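Exosome complex component Rrp42 (Methanothermobacter thermautotrophicus, PDB 2WNR) forms part of the RNA-degrading archaeal exosome ring, where it is probably non-catalytic and probably contributes to structuring the active site of its partner Rrp41. Local coordinates at residues R29-R35 with E204-S210. Numbering follows the deposited sequence.
Sequences RSLHEFR and EIVLDPS
In this RNase PH-fold subunit, the irregular loop 29-35, between helix 11-21 and strand 37-41, covers edge strand 204-207 of a four-stranded antiparallel sheet. L31 lies opposite V206, H32 opposite L207 and F34 opposite D208. One backbone hydrogen bond joins the segments: the outward-facing L207 N of the edge strand is met by L31 O at 2.9 Å. Past the strand, D208 turns with positive phi and psi (60/79) and a t chi1. Its buried carboxylate and carbonyl tie the loop to the strand end through a salt-bridge network with R29 and R35. D208 OD2 accepts R35 N (2.9 Å) and R35 NE (3.0 Å). D208 OD1 takes R35 NH2 at 2.5 Å and also the side-chain ND2 of N149. R29 gives NH1 (3.1 Å) and NH2 (2.8 Å) to D208 O, and NH2 also reaches E33 O at 2.8 Å. R29 NH2 lies 3.6 Å from D208 OD2, a contact of charge alone. R29 NE pairs with D27. S30 N is satisfied by E33 OE1 at 3.1 Å. L207 O takes R25. Apolar packing completes the contact: L31 CD2 meets V206 CG1 at 3.7 Å, and L207 CG forms a CH-pi contact over the F34 ring, 4.2 Å from its centroid.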
loop_
_atom_site.group_PDB
_atom_site.type_symbol
_atom_site.label_atom_id
_atom_site.label_comp_id
_atom_site.label_asym_id
_atom_site.label_seq_id
_atom_site.Cartn_x
_atom_site.Cartn_y
_atom_site.Cartn_z
ATOM N N ARG A 29 11.414 -41.836 -14.269
ATOM C CA ARG A 29 12.341 -41.265 -15.251
ATOM C C ARG A 29 13.790 -41.330 -14.795
ATOM O O ARG A 29 14.076 -41.627 -13.631
ATOM C CB ARG A 29 11.953 -39.838 -15.655
ATOM C CG ARG A 29 11.322 -39.032 -14.560
ATOM C CD ARG A 29 10.857 -37.678 -15.059
ATOM N NE ARG A 29 10.265 -36.918 -13.965
ATOM C CZ ARG A 29 10.667 -35.721 -13.561
ATOM N NH1 ARG A 29 10.036 -35.144 -12.552
ATOM N NH2 ARG A 29 11.665 -35.081 -14.171
ATOM N N SER A 30 14.697 -41.082 -15.739
ATOM C CA SER A 30 16.123 -40.994 -15.457
ATOM C C SER A 30 16.356 -39.860 -14.466
ATOM O O SER A 30 15.484 -39.003 -14.276
ATOM C CB SER A 30 16.909 -40.747 -16.752
ATOM O OG SER A 30 18.258 -40.379 -16.491
ATOM N N LEU A 31 17.525 -39.867 -13.831
ATOM C CA LEU A 31 17.890 -38.809 -12.909
ATOM C C LEU A 31 18.033 -37.452 -13.593
ATOM O O LEU A 31 17.720 -36.432 -12.998
ATOM C CB LEU A 31 19.170 -39.160 -12.159
ATOM C CG LEU A 31 19.057 -40.033 -10.906
ATOM C CD1 LEU A 31 20.284 -39.804 -10.030
ATOM C CD2 LEU A 31 17.782 -39.762 -10.113
ATOM N N HIS A 32 18.494 -37.441 -14.840
ATOM C CA HIS A 32 18.663 -36.190 -15.580
ATOM C C HIS A 32 17.699 -36.097 -16.774
ATOM O O HIS A 32 18.105 -35.774 -17.897
ATOM C CB HIS A 32 20.121 -36.008 -16.043
ATOM C CG HIS A 32 21.147 -36.409 -15.026
ATOM N ND1 HIS A 32 22.220 -37.216 -15.338
ATOM C CD2 HIS A 32 21.266 -36.115 -13.710
ATOM C CE1 HIS A 32 22.958 -37.401 -14.256
ATOM N NE2 HIS A 32 22.400 -36.745 -13.255
ATOM N N GLU A 33 16.421 -36.370 -16.523
ATOM C CA GLU A 33 15.403 -36.363 -17.576
ATOM C C GLU A 33 14.229 -35.439 -17.256
ATOM O O GLU A 33 13.608 -35.549 -16.196
ATOM C CB GLU A 33 14.897 -37.786 -17.831
ATOM C CG GLU A 33 13.802 -37.875 -18.887
ATOM C CD GLU A 33 13.317 -39.291 -19.132
ATOM O OE1 GLU A 33 13.953 -40.249 -18.638
ATOM O OE2 GLU A 33 12.295 -39.442 -19.835
ATOM N N PHE A 34 13.926 -34.541 -18.194
ATOM C CA PHE A 34 12.754 -33.669 -18.105
ATOM C C PHE A 34 11.461 -34.445 -18.246
ATOM O O PHE A 34 11.442 -35.543 -18.811
ATOM C CB PHE A 34 12.794 -32.610 -19.206
ATOM C CG PHE A 34 13.659 -31.439 -18.886
ATOM C CD1 PHE A 34 13.148 -30.360 -18.182
ATOM C CD2 PHE A 34 14.988 -31.412 -19.280
ATOM C CE1 PHE A 34 13.942 -29.278 -17.873
ATOM C CE2 PHE A 34 15.786 -30.324 -18.977
ATOM C CZ PHE A 34 15.262 -29.259 -18.273
ATOM N N ARG A 35 10.374 -33.863 -17.742
ATOM C CA ARG A 35 9.034 -34.370 -18.027
ATOM C C ARG A 35 8.657 -33.927 -19.432
ATOM O O ARG A 35 9.419 -33.214 -20.087
ATOM C CB ARG A 35 8.029 -33.833 -17.010
ATOM C CG ARG A 35 8.213 -34.375 -15.606
ATOM C CD ARG A 35 7.600 -33.463 -14.568
ATOM N NE ARG A 35 8.282 -32.174 -14.531
ATOM C CZ ARG A 35 7.932 -31.156 -13.750
ATOM N NH1 ARG A 35 6.900 -31.266 -12.926
ATOM N NH2 ARG A 35 8.614 -30.013 -13.803
ATOM N N GLU A 204 22.121 -37.368 -4.587
ATOM C CA GLU A 204 21.989 -37.207 -6.027
ATOM C C GLU A 204 21.430 -35.845 -6.379
ATOM O O GLU A 204 20.654 -35.271 -5.613
ATOM C CB GLU A 204 21.071 -38.296 -6.608
ATOM C CG GLU A 204 21.488 -39.742 -6.307
ATOM C CD GLU A 204 22.804 -40.138 -6.956
ATOM O OE1 GLU A 204 23.206 -39.489 -7.951
ATOM O OE2 GLU A 204 23.437 -41.104 -6.465
ATOM N N ILE A 205 21.820 -35.325 -7.535
ATOM C CA ILE A 205 21.083 -34.206 -8.110
ATOM C C ILE A 205 20.147 -34.711 -9.211
ATOM O O ILE A 205 20.548 -35.503 -10.072
ATOM C CB ILE A 205 21.986 -33.044 -8.598
ATOM C CG1 ILE A 205 23.119 -33.551 -9.487
ATOM C CG2 ILE A 205 22.537 -32.256 -7.397
ATOM C CD1 ILE A 205 23.650 -32.509 -10.441
ATOM N N VAL A 206 18.889 -34.283 -9.151
ATOM C CA VAL A 206 17.925 -34.706 -10.153
ATOM C C VAL A 206 17.424 -33.519 -10.935
ATOM O O VAL A 206 17.139 -32.472 -10.359
ATOM C CB VAL A 206 16.720 -35.574 -9.621
ATOM C CG1 VAL A 206 17.091 -36.509 -8.490
ATOM C CG2 VAL A 206 15.455 -34.784 -9.394
ATOM N N LEU A 207 17.322 -33.692 -12.249
ATOM C CA LEU A 207 16.920 -32.610 -13.136
ATOM C C LEU A 207 15.403 -32.519 -13.214
ATOM O O LEU A 207 14.728 -33.539 -13.324
ATOM C CB LEU A 207 17.530 -32.806 -14.531
ATOM C CG LEU A 207 17.112 -31.925 -15.714
ATOM C CD1 LEU A 207 17.553 -30.478 -15.523
ATOM C CD2 LEU A 207 17.696 -32.493 -17.002
ATOM N N ASP A 208 14.892 -31.290 -13.142
ATOM C CA ASP A 208 13.473 -30.982 -13.322
ATOM C C ASP A 208 12.606 -31.716 -12.287
ATOM O O ASP A 208 12.003 -32.758 -12.584
ATOM C CB ASP A 208 13.059 -31.275 -14.769
ATOM C CG ASP A 208 11.584 -31.096 -15.006
ATOM O OD1 ASP A 208 11.021 -30.122 -14.482
ATOM O OD2 ASP A 208 10.985 -31.934 -15.716
ATOM N N PRO A 209 12.561 -31.184 -11.049
ATOM C CA PRO A 209 11.878 -31.876 -9.953
ATOM C C PRO A 209 10.367 -31.744 -9.976
ATOM O O PRO A 209 9.836 -30.707 -10.350
ATOM C CB PRO A 209 12.443 -31.195 -8.706
ATOM C CG PRO A 209 12.861 -29.866 -9.156
ATOM C CD PRO A 209 13.295 -29.998 -10.575
ATOM N N SER A 210 9.688 -32.804 -9.564
ATOM C CA SER A 210 8.228 -32.805 -9.455
ATOM C C SER A 210 7.831 -32.174 -8.136
ATOM O O SER A 210 8.694 -31.907 -7.296
ATOM C CB SER A 210 7.715 -34.234 -9.514
ATOM O OG SER A 210 8.327 -35.003 -8.504
#